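Nucleocapsid protein (Sin Nombre virus, PDB 2IC6) probably packages the viral negative-strand RNA genome, with its N-terminal region folded as an antiparallel coiled coil of two long helices. Local coordinates at residues 9-12 with 13-16; 19-22 with 23-27; 31-34 with 35-39; 52-55 with 56-60; 59-62 with 63-67. The protein carries 1 engineered substitution. All blocks are in the same frame, centred on the assembly; numbering follows the deposited sequence. Where two conformers were deposited one is given.

Interaction 1 (9-12 with 13-16); sequences EVQD and NITL
N13, I14, T15 and L16 each give their backbone N-H to the carbonyl four residues earlier, those of E9, V10, Q11 and D12, in an unbroken turn of α-helix whose bond from T15 N to Q11 O measures 2.9 Å. On one side of this turn two methyls meet at a slant, CG1 of V10 lying 4.1 Å from CD1 of I14. With CG1 of V10 anti to the backbone N (chi1 177°), that branch runs beside the residue's own carbonyl, where I14 also settles: CG1 of I14 is 3.4 Å from V10 O. Both belong to the apolar seam of an antiparallel coiled coil, for I14 packs on L64 and L68 of helix 41-74 and V10 on L71. The polar side of the turn is organised differently. T15 OG1 sits 3.2 Å from Q11 O, but this bond is not settled, since the hydroxyl proton has another acceptor within reach. A water lies 2.7 Å from T15 OG1 and donates to D12 OD1 at 2.8 Å, bridging the two side chains across three residues. D12 OD1 has a second partner in K8, whose NZ forms a salt bridge with it from the preceding turn.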
# COMPACT_ATOMS: atom_id res chain seq x y z
N GLU A 9 -4.88 -2.58 -18.50
CA GLU A 9 -3.59 -2.82 -17.87
C GLU A 9 -3.47 -2.04 -16.58
O GLU A 9 -2.99 -2.57 -15.56
CB GLU A 9 -2.46 -2.47 -18.84
CG GLU A 9 -2.26 -3.52 -19.82
CD GLU A 9 -1.14 -3.23 -20.81
OE1 GLU A 9 -1.09 -4.02 -21.79
OE2 GLU A 9 -0.33 -2.25 -20.67
N VAL A 10 -3.87 -0.79 -16.61
CA VAL A 10 -3.83 0.08 -15.43
C VAL A 10 -4.76 -0.47 -14.38
O VAL A 10 -4.39 -0.54 -13.20
CB VAL A 10 -4.08 1.57 -15.77
CG1 VAL A 10 -4.09 2.44 -14.51
CG2 VAL A 10 -2.98 2.08 -16.78
N GLN A 11 -6.00 -0.81 -14.76
CA GLN A 11 -6.90 -1.44 -13.79
C GLN A 11 -6.35 -2.68 -13.14
O GLN A 11 -6.48 -2.83 -11.93
CB GLN A 11 -8.23 -1.80 -14.46
CG GLN A 11 -9.40 -2.18 -13.46
CD GLN A 11 -9.75 -1.13 -12.34
OE1 GLN A 11 -10.50 -0.15 -12.50
NE2 GLN A 11 -9.20 -1.37 -11.19
N ASP A 12 -5.72 -3.59 -13.88
CA ASP A 12 -5.14 -4.78 -13.29
C ASP A 12 -4.02 -4.42 -12.35
O ASP A 12 -3.85 -5.09 -11.34
CB ASP A 12 -4.69 -5.75 -14.38
CG ASP A 12 -5.87 -6.44 -15.07
OD1 ASP A 12 -7.03 -6.39 -14.62
OD2 ASP A 12 -5.62 -7.04 -16.13
N ASN A 13 -3.25 -3.40 -12.69
CA ASN A 13 -2.18 -2.98 -11.80
C ASN A 13 -2.74 -2.37 -10.51
O ASN A 13 -2.20 -2.60 -9.44
CB ASN A 13 -1.28 -2.02 -12.55
CG ASN A 13 0.10 -1.90 -11.99
OD1 ASN A 13 0.83 -0.95 -12.38
ND2 ASN A 13 0.50 -2.79 -11.14
N ILE A 14 -3.84 -1.64 -10.59
CA ILE A 14 -4.50 -1.13 -9.41
C ILE A 14 -4.92 -2.33 -8.59
O ILE A 14 -4.72 -2.36 -7.39
CB ILE A 14 -5.69 -0.20 -9.78
CG1 ILE A 14 -5.14 1.12 -10.36
CG2 ILE A 14 -6.65 0.07 -8.60
CD1 ILE A 14 -6.22 2.00 -11.05
N THR A 15 -5.55 -3.33 -9.20
CA THR A 15 -5.93 -4.55 -8.40
C THR A 15 -4.77 -5.19 -7.69
O THR A 15 -4.89 -5.56 -6.50
CB THR A 15 -6.53 -5.60 -9.31
OG1 THR A 15 -7.69 -5.01 -9.85
CG2 THR A 15 -6.86 -6.95 -8.60
N LEU A 16 -3.67 -5.43 -8.36
CA LEU A 16 -2.52 -6.08 -7.77
C LEU A 16 -2.05 -5.23 -6.62
O LEU A 16 -1.75 -5.77 -5.54
CB LEU A 16 -1.45 -6.25 -8.80
CG LEU A 16 -0.16 -6.88 -8.33
CD1 LEU A 16 -0.46 -8.23 -7.81
CD2 LEU A 16 0.81 -6.85 -9.50
O HOH W 1 -8.36 -6.32 -12.17

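Interaction 2 (19-22 with 23-27); sequences QRLV and TTRQK. Engineered in segment 19-22: R20 (natural residue Gln).
L21 and R25 lie side by side and point the same way, and they form the compact part of this helical turn. CD1 of L21 rests 3.9 Å from CG of R25, against the aliphatic part of a chain that stays extended as far as NE. Closer to the backbone, CB of R25 is 3.2 Å from L21 O, the same carbonyl that accepts the N-H of R25 at 2.8 Å. Beyond the leucine the guanidinium turns to the other helix of the coiled coil, where NH1 forms a salt bridge with E58. R25 also packs on V54, and L21 on L61, so this flank faces helix 41-74.

T24 joins the same interface through A53 and L57. In the conformer described, one of two modelled, its OG1 donates to R20 O at 2.9 Å from above the carbonyl plane, while T24 N reaches that oxygen from the opposite face.

The other flank is looser and open to solvent. V22 and Q26 are linked by the bond from Q26 N to V22 O, and the end of the bent Q26 chain leads away from V22, giving NE2 to D30. T23 holds OG1 between its backbone N and carbonyl carbon (chi1 60°), 3.2 Å from R20 O, although another acceptor is within its range. R20 itself, an engineered residue, contributes its carbonyl to the turn. In the T24 conformer that gives R20 O both a hydroxyl and an amide donor, this carbonyl may be more strongly polarised than one with a single helical bond, but the hydroxyl's share is doubtful while a second conformer exists.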
# COMPACT_ATOMS: atom_id res chain seq x y z
N GLN A 19 -4.49 -5.44 -3.62
CA GLN A 19 -4.30 -6.71 -2.93
C GLN A 19 -3.06 -6.66 -2.06
O GLN A 19 -3.09 -7.09 -0.88
CB GLN A 19 -4.26 -7.87 -3.93
CG GLN A 19 -5.60 -8.02 -4.64
CD GLN A 19 -5.64 -9.21 -5.59
OE1 GLN A 19 -4.61 -9.70 -6.03
NE2 GLN A 19 -6.83 -9.65 -5.95
N ARG A 20 -1.94 -6.13 -2.60
CA ARG A 20 -0.72 -6.03 -1.82
C ARG A 20 -0.92 -5.05 -0.64
O ARG A 20 -0.36 -5.26 0.40
CB ARG A 20 0.37 -5.53 -2.71
CG ARG A 20 0.82 -6.45 -3.63
CD ARG A 20 2.08 -5.96 -4.33
NE ARG A 20 1.79 -5.44 -5.63
CZ ARG A 20 2.72 -5.21 -6.55
NH1 ARG A 20 3.98 -5.45 -6.28
NH2 ARG A 20 2.37 -4.74 -7.73
N LEU A 21 -1.73 -4.02 -0.83
CA LEU A 21 -2.02 -3.10 0.26
C LEU A 21 -2.71 -3.84 1.40
O LEU A 21 -2.40 -3.62 2.57
CB LEU A 21 -2.80 -1.92 -0.24
CG LEU A 21 -3.12 -0.85 0.80
CD1 LEU A 21 -1.88 -0.30 1.49
CD2 LEU A 21 -3.97 0.27 0.19
N VAL A 22 -3.68 -4.69 1.10
CA VAL A 22 -4.36 -5.45 2.16
C VAL A 22 -3.36 -6.32 2.93
O VAL A 22 -3.36 -6.34 4.17
CB VAL A 22 -5.49 -6.30 1.59
CG1 VAL A 22 -6.01 -7.32 2.63
CG2 VAL A 22 -6.62 -5.39 1.11
N THR A 23 -2.51 -7.10 2.25
CA THR A 23 -1.63 -7.97 2.95
C THR A 23 -0.57 -7.19 3.71
O THR A 23 -0.23 -7.54 4.88
CB THR A 23 -1.03 -8.99 1.98
OG1 THR A 23 -0.32 -8.43 0.98
CG2 THR A 23 -2.11 -9.78 1.38
N THR A 24 -0.05 -6.12 3.13
CA THR A 24 0.94 -5.29 3.81
C THR A 24 0.33 -4.60 5.00
O THR A 24 0.98 -4.45 6.05
CB THR A 24 1.64 -4.35 2.86
OG1 THR A 24 2.15 -5.09 1.74
CG2 THR A 24 2.88 -3.81 3.51
N ARG A 25 -0.91 -4.15 4.90
CA ARG A 25 -1.58 -3.54 6.04
C ARG A 25 -1.80 -4.54 7.15
O ARG A 25 -1.74 -4.15 8.34
CB ARG A 25 -2.89 -2.84 5.63
CG ARG A 25 -2.72 -1.45 5.16
CD ARG A 25 -4.02 -0.68 4.90
NE ARG A 25 -3.80 0.82 4.86
CZ ARG A 25 -3.54 1.58 5.92
NH1 ARG A 25 -3.22 2.82 5.77
NH2 ARG A 25 -3.61 1.09 7.19
N GLN A 26 -2.03 -5.80 6.85
CA GLN A 26 -2.15 -6.79 7.93
C GLN A 26 -0.82 -6.93 8.66
O GLN A 26 -0.76 -7.00 9.88
CB GLN A 26 -2.66 -8.14 7.40
CG GLN A 26 -2.79 -9.12 8.53
CD GLN A 26 -3.76 -8.69 9.58
OE1 GLN A 26 -4.87 -8.31 9.28
NE2 GLN A 26 -3.35 -8.73 10.84
N LYS A 27 0.27 -6.98 7.90
CA LYS A 27 1.60 -7.03 8.49
C LYS A 27 1.87 -5.79 9.36
O LYS A 27 2.48 -5.88 10.41
CB LYS A 27 2.65 -7.21 7.38
CG LYS A 27 2.59 -8.53 6.65
CD LYS A 27 3.44 -8.53 5.42
CE LYS A 27 3.47 -9.82 4.72
NZ LYS A 27 4.65 -10.53 5.27

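Interaction 3 (31-34 with 35-39); sequences AERA and VELDP
R33 and E36 form the one salt bridge of this turn. NH2 of R33 donates to OE2 of E36 over 3.1 Å, and the bond is nearly straight, with 165° at the hydrogen. The carboxylate oxygen lies in the guanidinium plane, yet the two flat groups are turned 70° apart and the side chains cross at about a right angle. A bend at chi2 (56°) brings the R33 chain round to this position.

A methyl also packs on the guanidinium: CD2 of L37 stands over one face, offset toward the rim and 3.6 Å from NH1. E36 thus meets the group at its edge and L37 on a face, which together would limit its rotation.

Backbone bonds make up the rest. V35, E36 and L37 donate to A31, E32 and R33, and the last bond runs from D38 N to A34 O at 2.9 Å, although D38 has already left helical torsions. V35 turns to the partner helix, touching N43 and L47, while A31 packs on T46. D38 O accepts from ND2 of N43 across the turn. The arrangement is that of a helix end leading into the tight connection of a helical hairpin, here the closed end of the antiparallel coiled coil.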
# COMPACT_ATOMS: atom_id res chain seq x y z
N ALA A 31 2.63 -5.53 13.42
CA ALA A 31 3.78 -4.81 13.97
C ALA A 31 3.33 -3.71 14.95
O ALA A 31 4.04 -3.49 15.97
CB ALA A 31 4.59 -4.20 12.84
N GLU A 32 2.21 -3.04 14.70
CA GLU A 32 1.75 -1.99 15.63
C GLU A 32 1.40 -2.58 16.97
O GLU A 32 1.72 -2.02 18.00
CB GLU A 32 0.43 -1.43 15.10
CG GLU A 32 0.51 -0.69 13.98
CD GLU A 32 -0.88 -0.43 13.50
OE1 GLU A 32 -1.89 -1.13 13.64
OE2 GLU A 32 -0.93 0.59 12.96
N ARG A 33 0.75 -3.71 16.96
CA ARG A 33 0.33 -4.35 18.19
C ARG A 33 1.53 -4.75 19.00
O ARG A 33 1.56 -4.57 20.23
CB ARG A 33 -0.57 -5.54 17.93
CG ARG A 33 -1.13 -6.13 19.16
CD ARG A 33 -1.91 -5.13 20.05
NE ARG A 33 -2.49 -5.85 21.21
CZ ARG A 33 -2.83 -5.30 22.37
NH1 ARG A 33 -3.33 -6.04 23.35
NH2 ARG A 33 -2.76 -4.00 22.52
N ALA A 34 2.57 -5.27 18.34
CA ALA A 34 3.79 -5.68 19.05
C ALA A 34 4.42 -4.50 19.76
O ALA A 34 4.90 -4.60 20.91
CB ALA A 34 4.79 -6.32 18.10
N VAL A 35 4.46 -3.33 19.14
CA VAL A 35 5.03 -2.13 19.72
C VAL A 35 4.14 -1.59 20.84
O VAL A 35 4.70 -1.13 21.88
CB VAL A 35 5.24 -1.00 18.70
CG1 VAL A 35 5.51 0.34 19.33
CG2 VAL A 35 6.37 -1.41 17.79
N GLU A 36 2.82 -1.66 20.70
CA GLU A 36 1.89 -1.26 21.75
C GLU A 36 2.14 -1.98 23.04
O GLU A 36 2.07 -1.40 24.12
CB GLU A 36 0.46 -1.50 21.34
CG GLU A 36 -0.08 -0.52 20.40
CD GLU A 36 -1.40 -0.93 19.81
OE1 GLU A 36 -1.71 -0.39 18.70
OE2 GLU A 36 -2.09 -1.82 20.41
N LEU A 37 2.40 -3.28 22.94
CA LEU A 37 2.67 -4.11 24.10
C LEU A 37 4.15 -4.06 24.59
O LEU A 37 4.39 -4.18 25.77
CB LEU A 37 2.31 -5.54 23.75
CG LEU A 37 0.81 -5.76 23.49
CD1 LEU A 37 0.52 -7.14 23.05
CD2 LEU A 37 -0.02 -5.45 24.74
N ASP A 38 5.15 -3.90 23.70
CA ASP A 38 6.58 -3.85 24.08
C ASP A 38 7.35 -2.99 23.08
O ASP A 38 7.75 -3.53 22.00
CB ASP A 38 7.15 -5.25 24.22
CG ASP A 38 8.51 -5.25 24.89
OD1 ASP A 38 9.04 -6.33 25.16
OD2 ASP A 38 9.10 -4.19 25.13
N PRO A 39 7.45 -1.70 23.32
CA PRO A 39 8.08 -0.81 22.33
C PRO A 39 9.56 -0.85 22.37
O PRO A 39 10.22 0.18 22.48
CB PRO A 39 7.51 0.57 22.73
CG PRO A 39 7.44 0.48 24.20
CD PRO A 39 6.91 -0.93 24.45

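Interaction 4 (52-55 with 56-60); sequences AAVS and ALETK
The flat carboxylate of E58 has V54 over one of its faces: CG1 of V54 is 3.7 Å from OE2, and V54 O lies over that same face, 3.8 Å from OE1. At the rim, R25 of helix 6-37 meets OE2 close to the carboxylate plane in a salt bridge, so a methyl of its own helix covers the group while a charge of the other helix takes its edge. The V54 and E58 side chains lie side by side and point the same way. E58 reaches this place with CG anti to its carbonyl carbon (chi1 -75°) and the chain extended beyond.

Peptide planes are used unequally. E58 N meets V54 O in the carbonyl plane at 2.9 Å, whereas the bonds from A56 N to A52 O and from L57 N to A53 O are tilted from theirs. S55 O is gripped twice. T59 N approaches it from one face at 2.9 Å, and T59 OG1 donates from the opposite face at 3.2 Å, which ties the threonine hydroxyl back to its own helix.

L57 packs its CG against the backbone, 3.5 Å from A53 O, and its side chain goes on to helix 6-37. Small A53 and larger V54 and L57 all face that helix, and they make this turn part of the seam of a two-stranded antiparallel coiled coil.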
# COMPACT_ATOMS: atom_id res chain seq x y z
N ALA A 52 6.36 2.18 6.18
CA ALA A 52 6.87 2.71 4.91
C ALA A 52 6.34 1.90 3.75
O ALA A 52 6.06 2.43 2.67
CB ALA A 52 8.44 2.76 4.90
N ALA A 53 6.23 0.58 3.92
CA ALA A 53 5.73 -0.27 2.86
C ALA A 53 4.27 0.08 2.53
O ALA A 53 3.91 0.15 1.33
CB ALA A 53 5.88 -1.76 3.24
N VAL A 54 3.46 0.24 3.55
CA VAL A 54 2.07 0.62 3.32
C VAL A 54 1.94 1.97 2.66
O VAL A 54 1.20 2.15 1.69
CB VAL A 54 1.29 0.58 4.67
CG1 VAL A 54 -0.07 1.30 4.57
CG2 VAL A 54 1.12 -0.90 5.12
N SER A 55 2.67 2.95 3.16
CA SER A 55 2.59 4.29 2.60
C SER A 55 3.07 4.35 1.17
O SER A 55 2.46 5.04 0.36
CB SER A 55 3.52 5.25 3.40
OG SER A 55 3.04 5.56 4.70
N ALA A 56 4.13 3.59 0.86
CA ALA A 56 4.61 3.57 -0.49
C ALA A 56 3.59 2.97 -1.44
O ALA A 56 3.41 3.45 -2.57
CB ALA A 56 5.94 2.83 -0.58
N LEU A 57 2.86 1.95 -1.00
CA LEU A 57 1.78 1.37 -1.82
C LEU A 57 0.64 2.34 -2.02
O LEU A 57 0.11 2.46 -3.12
CB LEU A 57 1.27 0.09 -1.16
CG LEU A 57 2.10 -1.15 -1.36
CD1 LEU A 57 1.71 -2.24 -0.35
CD2 LEU A 57 1.99 -1.67 -2.79
N GLU A 58 0.29 3.06 -0.96
CA GLU A 58 -0.78 4.02 -1.08
C GLU A 58 -0.36 5.13 -2.07
O GLU A 58 -1.19 5.57 -2.90
CB GLU A 58 -1.10 4.64 0.29
CG GLU A 58 -1.87 3.68 1.16
CD GLU A 58 -2.00 3.99 2.59
OE1 GLU A 58 -1.20 4.79 3.10
OE2 GLU A 58 -2.88 3.35 3.20
N THR A 59 0.88 5.59 -2.04
CA THR A 59 1.33 6.57 -2.99
C THR A 59 1.21 6.09 -4.41
O THR A 59 0.72 6.80 -5.28
CB THR A 59 2.75 7.05 -2.64
OG1 THR A 59 2.70 7.68 -1.38
CG2 THR A 59 3.33 7.97 -3.70
N LYS A 60 1.72 4.91 -4.66
CA LYS A 60 1.65 4.34 -5.98
C LYS A 60 0.22 4.15 -6.46
O LYS A 60 -0.11 4.51 -7.59
CB LYS A 60 2.38 2.99 -5.97
CG LYS A 60 2.31 2.23 -7.29
CD LYS A 60 3.04 2.86 -8.40
CE LYS A 60 2.86 2.08 -9.71
NZ LYS A 60 3.80 2.57 -10.72

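Interaction 5 (59-62 with 63-67); sequences TKLG and ELKRE
E63 and K60 share a water, which donates to OE2 of E63 at 2.7 Å and accepts from NZ of K60 at 2.9 Å. The charged ends themselves stay 4.7 Å apart, NZ of K60 to OE2 of E63, so the opposite charges are joined through solvent, their chains crossing at about a right angle. A bend at chi2 (68°) turns the lysine forward along the helix, toward the next turn, and its CE comes 4.0 Å from CG of L64. K60 therefore serves two neighbours: its ammonium turns to the water, and its CE rests on the L64 side chain.

The other E63 oxygen leans on T59, OE1 lying 3.6 Å from CG2. Beneath these side chains run four regular backbone bonds, from E63, L64, K65 and R66 to T59, K60, L61 and G62. The K65 chain starts tightly, with CG 3.2 Å from L61 O, and then extends fully to form a salt bridge with E18 of helix 6-37. R66 likewise begins against the backbone, its CG 3.5 Å from G62 O.

L61 and L64 mark the inward side of this turn, both facing helix 6-37, where L61 and K60 touch H17. Leucines three residues apart at the seam, with K65 and E18 as an interhelical salt bridge at its flank, fit the pattern of an antiparallel coiled coil.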
# COMPACT_ATOMS: atom_id res chain seq x y z
N THR A 59 0.88 5.59 -2.04
CA THR A 59 1.33 6.57 -2.99
C THR A 59 1.21 6.09 -4.41
O THR A 59 0.72 6.80 -5.28
CB THR A 59 2.75 7.05 -2.64
OG1 THR A 59 2.70 7.68 -1.38
CG2 THR A 59 3.33 7.97 -3.70
N LYS A 60 1.72 4.91 -4.66
CA LYS A 60 1.65 4.34 -5.98
C LYS A 60 0.22 4.15 -6.46
O LYS A 60 -0.11 4.51 -7.59
CB LYS A 60 2.38 2.99 -5.97
CG LYS A 60 2.31 2.23 -7.29
CD LYS A 60 3.04 2.86 -8.40
CE LYS A 60 2.86 2.08 -9.71
NZ LYS A 60 3.80 2.57 -10.72
N LEU A 61 -0.67 3.68 -5.59
CA LEU A 61 -2.08 3.60 -5.92
C LEU A 61 -2.71 4.91 -6.26
O LEU A 61 -3.51 4.99 -7.20
CB LEU A 61 -2.84 2.95 -4.76
CG LEU A 61 -2.81 1.44 -4.77
CD1 LEU A 61 -3.12 0.88 -3.34
CD2 LEU A 61 -3.71 0.88 -5.88
N GLY A 62 -2.36 5.95 -5.54
CA GLY A 62 -2.93 7.25 -5.86
C GLY A 62 -2.53 7.71 -7.24
O GLY A 62 -3.34 8.31 -7.95
N GLU A 63 -1.28 7.47 -7.61
CA GLU A 63 -0.80 7.80 -8.95
C GLU A 63 -1.56 7.01 -10.00
O GLU A 63 -2.03 7.60 -10.99
CB GLU A 63 0.67 7.54 -9.07
CG GLU A 63 1.63 8.32 -8.19
CD GLU A 63 3.08 7.74 -8.20
OE1 GLU A 63 3.82 8.08 -7.26
OE2 GLU A 63 3.48 6.97 -9.12
N LEU A 64 -1.67 5.70 -9.83
CA LEU A 64 -2.35 4.87 -10.76
C LEU A 64 -3.83 5.32 -10.94
O LEU A 64 -4.35 5.40 -12.05
CB LEU A 64 -2.33 3.43 -10.34
CG LEU A 64 -0.99 2.70 -10.40
CD1 LEU A 64 -1.09 1.36 -9.66
CD2 LEU A 64 -0.59 2.45 -11.88
N LYS A 65 -4.50 5.62 -9.83
CA LYS A 65 -5.90 5.95 -9.87
C LYS A 65 -6.10 7.30 -10.57
O LYS A 65 -7.04 7.48 -11.37
CB LYS A 65 -6.48 5.97 -8.47
CG LYS A 65 -6.60 4.60 -7.86
CD LYS A 65 -7.02 4.65 -6.42
CE LYS A 65 -7.16 3.28 -5.88
NZ LYS A 65 -7.62 3.23 -4.50
N ARG A 66 -5.26 8.28 -10.28
CA ARG A 66 -5.37 9.58 -10.97
C ARG A 66 -5.14 9.42 -12.45
O ARG A 66 -5.79 10.09 -13.29
CB ARG A 66 -4.46 10.61 -10.32
CG ARG A 66 -5.01 11.17 -8.98
CD ARG A 66 -4.06 12.15 -8.31
NE ARG A 66 -4.60 12.77 -7.08
CZ ARG A 66 -5.34 13.89 -7.03
NH1 ARG A 66 -5.67 14.62 -8.12
NH2 ARG A 66 -5.75 14.29 -5.83
N GLU A 67 -4.17 8.59 -12.84
CA GLU A 67 -3.91 8.36 -14.28
C GLU A 67 -5.06 7.63 -14.93
O GLU A 67 -5.45 7.98 -16.05
CB GLU A 67 -2.61 7.66 -14.47
CG GLU A 67 -1.50 8.64 -14.10
CD GLU A 67 -0.07 8.10 -14.34
OE1 GLU A 67 0.12 7.14 -15.14
OE2 GLU A 67 0.86 8.80 -13.87
O HOH W 2 2.83 5.31 -11.10

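Overall arrangement
From the N terminus, interactions 1, 2 and 3 follow in series along helix 6-37; interaction 3 ends where the chain turns back, and interactions 4 and 5 lie on returning helix 41-74. Each spans a turn of helix, so none encloses a long loop, and none nests in or crosses another; 4 and 5 merely overlap at T59 and K60. The hairpin brings them together laterally. Interaction 5 packs against interaction 1, interaction 4 is joined to interaction 2 by a salt bridge and packing, and interaction 5 also touches interaction 2. Interactions 1 and 3, with centres about 33 Å apart, lie on opposite sides of the chain's centre.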